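Local coordinates for protein sugar phosphate isomerase/epimerase (Parabacteroides distasonis, PDB 3L23) that binds a magnesium ion in a TIM barrel of the xylose isomerase-like kind and probably acts as an isomerase, perhaps on sugar phosphates, at residues A[13-18]-A[270-275]; A[45-50]-A[75-80]; A[169-174]-A[195-200]. All coordinates share one frame; numbering follows the deposited sequence.

Contact 1 of 3, residues A[13-18]-A[270-275]; sequences KEIGLQ and KDYFVE. With MG (magnesium ion), chain B; EDO (1,2-ethanediol), chain F.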
loop_
_atom_site.group_PDB
_atom_site.type_symbol
_atom_site.label_atom_id
_atom_site.label_comp_id
_atom_site.label_asym_id
_atom_site.label_seq_id
_atom_site.Cartn_x
_atom_site.Cartn_y
_atom_site.Cartn_z
ATOM N N LYS A 13 -8.081 -19.001 -8.383
ATOM C CA LYS A 13 -7.368 -18.379 -7.279
ATOM C C LYS A 13 -7.875 -16.974 -7.108
ATOM O O LYS A 13 -8.212 -16.330 -8.115
ATOM C CB LYS A 13 -5.876 -18.358 -7.574
ATOM C CG LYS A 13 -5.267 -19.737 -7.753
ATOM C CD LYS A 13 -3.750 -19.713 -7.857
ATOM C CE LYS A 13 -3.177 -21.032 -8.358
ATOM N NZ LYS A 13 -1.660 -21.075 -8.383
ATOM N N GLU A 14 -7.937 -16.508 -5.856
ATOM C CA GLU A 14 -8.270 -15.137 -5.538
ATOM C C GLU A 14 -7.002 -14.315 -5.636
ATOM O O GLU A 14 -6.050 -14.582 -4.899
ATOM C CB GLU A 14 -8.775 -15.049 -4.127
ATOM C CG GLU A 14 -10.150 -15.595 -3.955
ATOM C CD GLU A 14 -11.094 -14.487 -3.589
ATOM O OE1 GLU A 14 -11.469 -13.673 -4.497
ATOM O OE2 GLU A 14 -11.413 -14.424 -2.359
ATOM N N ILE A 15 -6.990 -13.309 -6.507
ATOM C CA ILE A 15 -5.818 -12.473 -6.732
ATOM C C ILE A 15 -6.185 -11.003 -6.680
ATOM O O ILE A 15 -7.142 -10.580 -7.319
ATOM C CB ILE A 15 -5.098 -12.790 -8.123
ATOM C CG1 ILE A 15 -4.860 -14.297 -8.314
ATOM C CG2 ILE A 15 -3.784 -12.055 -8.250
ATOM C CD1 ILE A 15 -4.360 -14.715 -9.692
ATOM N N GLY A 16 -5.435 -10.236 -5.891
ATOM C CA GLY A 16 -5.639 -8.817 -5.826
ATOM C C GLY A 16 -4.738 -8.041 -6.737
ATOM O O GLY A 16 -3.612 -8.484 -7.046
ATOM N N LEU A 17 -5.190 -6.839 -7.127
ATOM C CA LEU A 17 -4.404 -5.902 -7.947
ATOM C C LEU A 17 -4.411 -4.492 -7.371
ATOM O O LEU A 17 -5.487 -3.927 -7.096
ATOM C CB LEU A 17 -4.958 -5.799 -9.377
ATOM C CG LEU A 17 -4.224 -5.004 -10.453
ATOM C CD1 LEU A 17 -2.760 -5.472 -10.683
ATOM C CD2 LEU A 17 -5.000 -4.982 -11.799
ATOM N N GLN A 18 -3.225 -3.899 -7.241
ATOM C CA GLN A 18 -3.115 -2.484 -6.935
ATOM C C GLN A 18 -3.235 -1.790 -8.291
ATOM O O GLN A 18 -2.377 -1.924 -9.188
ATOM C CB GLN A 18 -1.810 -2.187 -6.196
ATOM C CG GLN A 18 -1.324 -0.759 -6.176
ATOM C CD GLN A 18 -2.366 0.271 -5.813
ATOM O OE1 GLN A 18 -2.815 1.004 -6.678
ATOM N NE2 GLN A 18 -2.740 0.354 -4.521
ATOM N N LYS A 270 -4.366 -12.900 4.882
ATOM C CA LYS A 270 -5.529 -13.156 4.026
ATOM C C LYS A 270 -5.667 -12.217 2.823
ATOM O O LYS A 270 -6.626 -12.345 2.070
ATOM C CB LYS A 270 -6.793 -12.961 4.848
ATOM N N ASP A 271 -4.801 -11.236 2.668
ATOM C CA ASP A 271 -4.938 -10.338 1.544
ATOM C C ASP A 271 -3.588 -9.945 0.985
ATOM O O ASP A 271 -2.685 -9.618 1.730
ATOM C CB ASP A 271 -5.705 -9.081 1.992
ATOM C CG ASP A 271 -7.167 -9.389 2.308
ATOM O OD1 ASP A 271 -7.881 -9.798 1.358
ATOM O OD2 ASP A 271 -7.561 -9.229 3.477
ATOM N N TYR A 272 -3.472 -9.997 -0.340
ATOM C CA TYR A 272 -2.340 -9.458 -1.024
ATOM C C TYR A 272 -2.778 -8.797 -2.315
ATOM O O TYR A 272 -3.853 -9.102 -2.867
ATOM C CB TYR A 272 -1.247 -10.508 -1.296
ATOM C CG TYR A 272 -1.598 -11.522 -2.360
ATOM C CD1 TYR A 272 -1.384 -11.282 -3.711
ATOM C CD2 TYR A 272 -2.129 -12.744 -2.018
ATOM C CE1 TYR A 272 -1.689 -12.218 -4.681
ATOM C CE2 TYR A 272 -2.449 -13.671 -2.997
ATOM C CZ TYR A 272 -2.201 -13.401 -4.326
ATOM O OH TYR A 272 -2.518 -14.326 -5.319
ATOM N N PHE A 273 -1.937 -7.875 -2.770
ATOM C CA PHE A 273 -2.121 -7.167 -4.045
ATOM C C PHE A 273 -0.874 -7.209 -4.916
ATOM O O PHE A 273 0.250 -6.939 -4.465
ATOM C CB PHE A 273 -2.525 -5.728 -3.798
ATOM C CG PHE A 273 -3.760 -5.621 -2.977
ATOM C CD1 PHE A 273 -4.988 -5.851 -3.555
ATOM C CD2 PHE A 273 -3.688 -5.480 -1.603
ATOM C CE1 PHE A 273 -6.146 -5.837 -2.785
ATOM C CE2 PHE A 273 -4.819 -5.432 -0.827
ATOM C CZ PHE A 273 -6.072 -5.644 -1.415
ATOM N N VAL A 274 -1.097 -7.567 -6.173
ATOM C CA VAL A 274 -0.077 -7.457 -7.213
ATOM C C VAL A 274 0.232 -6.016 -7.525
ATOM O O VAL A 274 -0.668 -5.181 -7.675
ATOM C CB VAL A 274 -0.544 -8.180 -8.546
ATOM C CG1 VAL A 274 0.325 -7.761 -9.743
ATOM C CG2 VAL A 274 -0.590 -9.686 -8.315
ATOM N N GLU A 275 1.522 -5.716 -7.662
ATOM C CA GLU A 275 1.952 -4.412 -8.098
ATOM C C GLU A 275 2.993 -4.516 -9.193
ATOM O O GLU A 275 3.857 -5.412 -9.159
ATOM C CB GLU A 275 2.510 -3.630 -6.920
ATOM C CG GLU A 275 2.941 -2.253 -7.356
ATOM C CD GLU A 275 3.283 -1.352 -6.207
ATOM O OE1 GLU A 275 3.664 -1.832 -5.144
ATOM O OE2 GLU A 275 3.190 -0.127 -6.383
HETATM MG MG MG B . 3.871 -1.281 -3.243
HETATM C C1 EDO F . -5.652 -11.726 -2.764
HETATM O O1 EDO F . -5.942 -10.662 -1.833
HETATM C C2 EDO F . -5.658 -13.068 -2.055
HETATM O O2 EDO F . -6.977 -13.292 -1.585
HETATM O O HOH W 1 -4.198 -16.379 -4.450
HETATM O O HOH W 2 2.496 0.546 -3.851
HETATM O O HOH W 3 5.322 0.167 -3.815
#
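Val-274 spends both its backbone groups on segment 13-18. Its N donates to Gly-16 O at 2.8 Å, and Val-274 O accepts from Gln-18 N at 2.9 Å. These two bonds flank Leu-17 and make a single bridge between strand segments whose directions differ by 58°. Gly-16 suits its place here: any side chain would run into Tyr-272 O and the Phe-273 ring, whereas the bare CA comes within 3.5 Å of Tyr-272 O as a CA-H...O contact. Further polar links gather round Tyr-272. Its OH donates to a water at 2.8 Å, which lies in the ring plane and in turn donates to Glu-14 O. A 1,2-ethanediol, probably from the crystallisation liquor, lies over one face of the ring, toward its rim, and bonds through O1 to both Tyr-272 N and Tyr-272 O. A phenylalanine in place of Tyr-272 would probably leave the bridging water without its donor and cut the water-mediated link to Glu-14. The pairing closes the TIM barrel, setting its first strand beside its last.

Apolar contacts fill the outer side. Ile-15 CG2 meets Val-274 CG2 at 4.0 Å and also touches Tyr-272 CE1, while Leu-17 CD1 packs on Val-274 CG1 at a like distance. Branched aliphatic groups suit this surface, since Leu-296 of helix 285-298 covers Ile-15, Tyr-272 and Val-274.

The metal is bound one residue after Val-274. Glu-275 holds CG anti to its backbone N (chi1 -179°) and runs on extended, and OE1 binds magnesium at 2.0 Å. His-165, Asp-216, His-242 and two waters are the ion's other ligands. One of those waters also donates to Glu-275 OE2, at 2.7 Å, so both carboxylate oxygens are engaged.

Contact 2 of 3, residues A[45-50]-A[75-80]; sequences KLELAG and IISSHV. With EDO (1,2-ethanediol), chain F.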
loop_
_atom_site.group_PDB
_atom_site.type_symbol
_atom_site.label_atom_id
_atom_site.label_comp_id
_atom_site.label_asym_id
_atom_site.label_seq_id
_atom_site.Cartn_x
_atom_site.Cartn_y
_atom_site.Cartn_z
ATOM N N LYS A 45 -9.946 -8.852 -6.685
ATOM C CA LYS A 45 -9.876 -7.892 -5.614
ATOM C C LYS A 45 -9.012 -6.691 -6.008
ATOM O O LYS A 45 -7.937 -6.843 -6.605
ATOM C CB LYS A 45 -9.288 -8.575 -4.354
ATOM C CG LYS A 45 -10.212 -9.637 -3.782
ATOM C CD LYS A 45 -9.499 -10.683 -2.930
ATOM C CE LYS A 45 -8.985 -10.125 -1.609
ATOM N NZ LYS A 45 -8.486 -11.239 -0.676
ATOM N N LEU A 46 -9.469 -5.494 -5.674
ATOM C CA LEU A 46 -8.763 -4.257 -6.031
ATOM C C LEU A 46 -8.289 -3.493 -4.812
ATOM O O LEU A 46 -8.989 -3.462 -3.818
ATOM C CB LEU A 46 -9.672 -3.341 -6.804
ATOM C CG LEU A 46 -10.216 -3.892 -8.124
ATOM C CD1 LEU A 46 -11.136 -2.822 -8.752
ATOM C CD2 LEU A 46 -9.115 -4.363 -9.099
ATOM N N GLU A 47 -7.090 -2.929 -4.907
ATOM C CA GLU A 47 -6.654 -1.877 -4.020
ATOM C C GLU A 47 -6.556 -0.637 -4.892
ATOM O O GLU A 47 -5.875 -0.644 -5.950
ATOM C CB GLU A 47 -5.322 -2.195 -3.414
ATOM C CG GLU A 47 -4.837 -1.116 -2.415
ATOM C CD GLU A 47 -3.550 -1.575 -1.785
ATOM O OE1 GLU A 47 -2.533 -1.632 -2.524
ATOM O OE2 GLU A 47 -3.567 -1.912 -0.573
ATOM N N LEU A 48 -7.261 0.417 -4.467
ATOM C CA LEU A 48 -7.335 1.667 -5.216
ATOM C C LEU A 48 -6.059 2.508 -5.080
ATOM O O LEU A 48 -5.264 2.321 -4.152
ATOM C CB LEU A 48 -8.519 2.497 -4.722
ATOM C CG LEU A 48 -9.886 1.840 -4.649
ATOM C CD1 LEU A 48 -10.914 2.831 -4.058
ATOM C CD2 LEU A 48 -10.310 1.325 -6.044
ATOM N N ALA A 49 -5.879 3.398 -6.046
ATOM C CA ALA A 49 -4.944 4.496 -5.965
ATOM C C ALA A 49 -5.675 5.630 -6.595
ATOM O O ALA A 49 -6.654 5.416 -7.335
ATOM C CB ALA A 49 -3.682 4.215 -6.737
ATOM N N GLY A 50 -5.258 6.849 -6.301
ATOM C CA GLY A 50 -5.849 7.995 -6.996
ATOM C C GLY A 50 -7.176 8.496 -6.450
ATOM O O GLY A 50 -7.873 9.271 -7.128
ATOM N N ILE A 75 -13.721 -4.004 -4.300
ATOM C CA ILE A 75 -12.780 -3.051 -3.729
ATOM C C ILE A 75 -12.547 -3.408 -2.266
ATOM O O ILE A 75 -13.481 -3.388 -1.454
ATOM C CB ILE A 75 -13.290 -1.590 -3.862
ATOM C CG1 ILE A 75 -13.505 -1.214 -5.344
ATOM C CG2 ILE A 75 -12.346 -0.618 -3.161
ATOM C CD1 ILE A 75 -14.239 0.126 -5.486
ATOM N N ILE A 76 -11.300 -3.765 -1.954
ATOM C CA ILE A 76 -10.877 -4.233 -0.633
ATOM C C ILE A 76 -10.028 -3.212 0.107
ATOM O O ILE A 76 -10.066 -3.128 1.332
ATOM C CB ILE A 76 -10.008 -5.518 -0.791
ATOM C CG1 ILE A 76 -10.801 -6.616 -1.503
ATOM C CG2 ILE A 76 -9.428 -6.042 0.563
ATOM C CD1 ILE A 76 -12.123 -6.973 -0.849
ATOM N N SER A 77 -9.244 -2.434 -0.634
ATOM C CA SER A 77 -8.279 -1.557 -0.028
ATOM C C SER A 77 -8.080 -0.310 -0.868
ATOM O O SER A 77 -8.501 -0.233 -2.025
ATOM C CB SER A 77 -6.956 -2.321 0.138
ATOM O OG SER A 77 -5.964 -1.566 0.780
ATOM N N SER A 78 -7.475 0.687 -0.257
ATOM C CA SER A 78 -7.186 1.953 -0.934
ATOM C C SER A 78 -5.945 2.630 -0.360
ATOM O O SER A 78 -5.794 2.695 0.853
ATOM C CB SER A 78 -8.391 2.900 -0.829
ATOM O OG SER A 78 -8.207 4.146 -1.488
ATOM N N HIS A 79 -5.112 3.164 -1.267
ATOM C CA HIS A 79 -3.923 3.941 -0.971
ATOM C C HIS A 79 -4.224 5.403 -1.040
ATOM O O HIS A 79 -4.632 5.909 -2.062
ATOM C CB HIS A 79 -2.797 3.666 -1.963
ATOM C CG HIS A 79 -1.964 2.500 -1.600
ATOM N ND1 HIS A 79 -0.696 2.308 -2.106
ATOM C CD2 HIS A 79 -2.202 1.471 -0.763
ATOM C CE1 HIS A 79 -0.195 1.201 -1.592
ATOM N NE2 HIS A 79 -1.086 0.670 -0.781
ATOM N N VAL A 80 -3.990 6.105 0.059
ATOM C CA VAL A 80 -4.255 7.510 0.108
ATOM C C VAL A 80 -3.141 8.215 0.883
ATOM O O VAL A 80 -2.544 7.634 1.782
ATOM C CB VAL A 80 -5.609 7.810 0.793
ATOM C CG1 VAL A 80 -6.772 7.172 -0.007
ATOM C CG2 VAL A 80 -5.591 7.327 2.262
HETATM C C1 EDO F . -5.652 -11.726 -2.764
HETATM O O1 EDO F . -5.942 -10.662 -1.833
HETATM C C2 EDO F . -5.658 -13.068 -2.055
HETATM O O2 EDO F . -6.977 -13.292 -1.585
HETATM O O HOH W 4 -3.162 7.134 -4.286
#
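Leu-48 lays its isobutyl group over the branch of Ile-75, the two side chains crossing at about a right angle with Leu-48 CG 3.8 Å from Ile-75 CG2. They belong to neighbouring parallel strands of the TIM barrel, linked through helix 61-70 as a beta-alpha-beta crossover. Leu-46, Leu-48, Ile-75 and Ser-78 share one face of the sheet, where aliphatic groups suit a helix-covered wall and Ser-78 OG bonds to His-117 of helix 103-119. Glu-47 and Ser-77 share the other face, which lines the barrel interior near the metal.

Pairing is interrupted by a beta bulge. Leu-46 O takes Ile-76 N at 3.0 Å and, weakly, Ser-77 N as well, so the register slips by one residue before Glu-47 meets Ser-77. Beyond it the ladder resumes, with Leu-48 N bonded to Ser-77 O at 2.8 Å and His-79 N to Leu-48 O. Near the bulge, Ile-76 CG1 rests on the CB and CG of Lys-45, whose NZ forms a salt bridge with Asp-271.

On the inner face Glu-47 keeps CG anti to its backbone N (chi1 -178°) and reaches out extended past Ser-77. Ser-77 OG donates to the anti lone pair of Glu-47 OE2 at 2.8 Å. Glu-47 OE1 receives His-242 NE2 and Gln-18 NE2, which makes Glu-47 a second-shell residue positioning a magnesium ligand. His-79 crosses the carboxylate obliquely, the planes 39° apart; its NE2 bonds to Glu-214 rather than to Glu-47. Gly-50 fits the end of the segment because its backbone turns to a positive phi that would jam a side chain against the preceding carbonyl. There a single water accepts from Gly-50 N and donates to His-79 O, each at 2.9 Å.

Contact 3 of 3, residues A[169-174]-A[195-200]; sequences MEFNRV and GDQIYD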
loop_
_atom_site.group_PDB
_atom_site.type_symbol
_atom_site.label_atom_id
_atom_site.label_comp_id
_atom_site.label_asym_id
_atom_site.label_seq_id
_atom_site.Cartn_x
_atom_site.Cartn_y
_atom_site.Cartn_z
HETATM N N MSE A 169 12.860 3.626 1.805
HETATM C CA MSE A 169 13.383 4.699 2.649
HETATM C C MSE A 169 13.235 4.379 4.128
HETATM O O MSE A 169 13.975 4.916 4.954
HETATM C CB MSE A 169 12.690 6.057 2.390
HETATM C CG MSE A 169 12.800 6.648 0.985
HETATM SE SE MSE A 169 11.375 5.843 -0.182
HETATM C CE MSE A 169 9.997 5.710 1.106
ATOM N N GLU A 170 12.240 3.574 4.460
ATOM C CA GLU A 170 11.982 3.177 5.859
ATOM C C GLU A 170 13.135 2.338 6.410
ATOM O O GLU A 170 13.246 2.135 7.616
ATOM C CB GLU A 170 10.659 2.420 5.966
ATOM C CG GLU A 170 9.412 3.214 5.644
ATOM C CD GLU A 170 9.070 3.360 4.179
ATOM O OE1 GLU A 170 9.848 2.951 3.286
ATOM O OE2 GLU A 170 7.932 3.813 3.929
ATOM N N PHE A 171 13.975 1.798 5.532
ATOM C CA PHE A 171 15.132 1.032 6.010
ATOM C C PHE A 171 16.385 1.860 6.138
ATOM O O PHE A 171 17.422 1.350 6.549
ATOM C CB PHE A 171 15.283 -0.246 5.177
ATOM C CG PHE A 171 14.080 -1.091 5.269
ATOM C CD1 PHE A 171 13.829 -1.837 6.404
ATOM C CD2 PHE A 171 13.095 -1.045 4.277
ATOM C CE1 PHE A 171 12.654 -2.550 6.522
ATOM C CE2 PHE A 171 11.963 -1.763 4.379
ATOM C CZ PHE A 171 11.715 -2.511 5.503
ATOM N N ASN A 172 16.313 3.147 5.799
ATOM C CA ASN A 172 17.377 4.064 6.166
ATOM C C ASN A 172 17.467 4.142 7.704
ATOM O O ASN A 172 16.479 4.000 8.399
ATOM C CB ASN A 172 17.104 5.479 5.664
ATOM C CG ASN A 172 17.205 5.630 4.155
ATOM O OD1 ASN A 172 17.870 4.869 3.465
ATOM N ND2 ASN A 172 16.543 6.650 3.648
ATOM N N ARG A 173 18.654 4.411 8.223
ATOM C CA ARG A 173 18.842 4.408 9.648
ATOM C C ARG A 173 18.901 5.846 10.134
ATOM O O ARG A 173 19.424 6.715 9.443
ATOM C CB ARG A 173 20.129 3.647 10.031
ATOM C CG ARG A 173 20.044 2.155 9.725
ATOM C CD ARG A 173 21.378 1.404 9.935
ATOM N NE ARG A 173 21.193 -0.010 9.611
ATOM C CZ ARG A 173 20.745 -0.938 10.450
ATOM N NH1 ARG A 173 20.462 -0.648 11.709
ATOM N NH2 ARG A 173 20.580 -2.180 10.015
ATOM N N VAL A 174 18.340 6.103 11.296
ATOM C CA VAL A 174 18.556 7.386 11.937
ATOM C C VAL A 174 19.681 7.148 12.926
ATOM O O VAL A 174 19.595 6.287 13.821
ATOM C CB VAL A 174 17.274 7.958 12.577
ATOM C CG1 VAL A 174 16.270 8.178 11.513
ATOM C CG2 VAL A 174 16.706 7.055 13.635
ATOM N N GLY A 195 22.905 3.083 14.096
ATOM C CA GLY A 195 21.579 3.713 14.169
ATOM C C GLY A 195 20.464 2.710 13.895
ATOM O O GLY A 195 20.709 1.585 13.502
ATOM N N ASP A 196 19.234 3.147 14.098
ATOM C CA ASP A 196 18.062 2.292 14.010
ATOM C C ASP A 196 17.349 2.495 12.702
ATOM O O ASP A 196 17.185 3.637 12.282
ATOM C CB ASP A 196 17.104 2.668 15.120
ATOM C CG ASP A 196 17.718 2.523 16.463
ATOM O OD1 ASP A 196 17.982 1.365 16.841
ATOM O OD2 ASP A 196 17.972 3.560 17.134
ATOM N N GLN A 197 16.869 1.406 12.087
ATOM C CA GLN A 197 16.076 1.532 10.893
ATOM C C GLN A 197 14.744 2.194 11.241
ATOM O O GLN A 197 14.090 1.825 12.227
ATOM C CB GLN A 197 15.840 0.166 10.235
ATOM C CG GLN A 197 17.154 -0.483 9.753
ATOM C CD GLN A 197 16.971 -1.784 9.004
ATOM O OE1 GLN A 197 17.656 -2.020 8.000
ATOM N NE2 GLN A 197 16.017 -2.626 9.466
ATOM N N ILE A 198 14.332 3.141 10.409
ATOM C CA ILE A 198 13.035 3.816 10.609
ATOM C C ILE A 198 11.896 2.829 10.763
ATOM O O ILE A 198 11.069 2.981 11.650
ATOM C CB ILE A 198 12.757 4.876 9.481
ATOM C CG1 ILE A 198 13.731 6.033 9.595
ATOM C CG2 ILE A 198 11.308 5.410 9.550
ATOM C CD1 ILE A 198 13.853 6.854 8.315
ATOM N N TYR A 199 11.826 1.799 9.916
ATOM C CA TYR A 199 10.729 0.833 9.994
ATOM C C TYR A 199 10.647 0.143 11.367
ATOM O O TYR A 199 9.531 -0.127 11.888
ATOM C CB TYR A 199 10.905 -0.194 8.877
ATOM C CG TYR A 199 9.669 -0.991 8.496
ATOM C CD1 TYR A 199 8.586 -0.381 7.851
ATOM C CD2 TYR A 199 9.579 -2.352 8.776
ATOM C CE1 TYR A 199 7.466 -1.114 7.498
ATOM C CE2 TYR A 199 8.460 -3.078 8.412
ATOM C CZ TYR A 199 7.422 -2.470 7.792
ATOM O OH TYR A 199 6.285 -3.166 7.435
ATOM N N ASP A 200 11.806 -0.206 11.922
ATOM C CA ASP A 200 11.859 -0.792 13.279
ATOM C C ASP A 200 11.310 0.155 14.336
ATOM O O ASP A 200 10.627 -0.289 15.247
ATOM C CB ASP A 200 13.256 -1.278 13.596
ATOM C CG ASP A 200 13.667 -2.379 12.669
ATOM O OD1 ASP A 200 12.769 -3.155 12.310
ATOM O OD2 ASP A 200 14.834 -2.478 12.278
#
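Tyr-199 sets CG anti to its backbone N (chi1 -161°) and Phe-171 sets its own anti to the carbonyl carbon (chi1 -59°), which brings the two side chains alongside, pointing the same way. The rings meet obliquely, planes 43° apart, with Phe-171 CZ over one face of Tyr-199 toward the rim. At the Phe-171 edge, in its plane, lies Gln-197 NE2, 3.8 Å from CD1.

Gln-197 occupies the N-cap of helix 198-205. Its NE2 donates to Asp-200 OD2, OE1 is bonded to Asn-225, and CG sits over the centre of the Arg-173 guanidinium, 3.7 Å above the plane. Arg-173 NH1 donates to Gly-195 O at 2.9 Å within that plane. An arginine suits the place, its long chain carrying a flat guanidinium across to the partner strand. Gly-195 has a positive phi, and a CB there would strike Val-174 O.

Val-174 and Asp-196 are an antiparallel hydrogen-bonded pair, Val-174 N to Asp-196 O at 2.9 Å and Asp-196 N returning to Val-174 O. At the helix start, where N-H groups lack partners within the helix, Ile-198 N donates to Asn-172 O at 3.1 Å and Tyr-199 N to Glu-170 O at 2.7 Å.

This two-stranded ladder is separate from the barrel sheet and falls between barrel strands 162-165 and 211-216 in the chain. Ile-198 crosses Val-174 at about a right angle, and Leu-201 of the same helix also packs on Val-174. Tyr-199 presses on Phe-213 of strand 211-216 and meets Tyr-230 of helix 227-233 edge-to-face, while Glu-170 bonds to Tyr-164 of strand 162-165.

Overall arrangement
From the N terminus, segment 13-18 opens the chain as the first barrel strand and waits for its partner 270-275, so contact 1 closes almost the whole sequence into a ring. Inside that long loop, contact 2 closes a short one, from 45-50 to 75-80 by way of helix 61-70. Contact 3 follows in series, also nested inside the loop of contact 1, joining 169-174 to 195-200 across residues that are partly unmodelled; none of the three cross. Contacts 1 and 2 touch in the same sheet, strand 16-18 lying next to 45-52. Contact 3 stands apart, its centre about 27 Å from the centres of both, on excursions outside the barrel sheet.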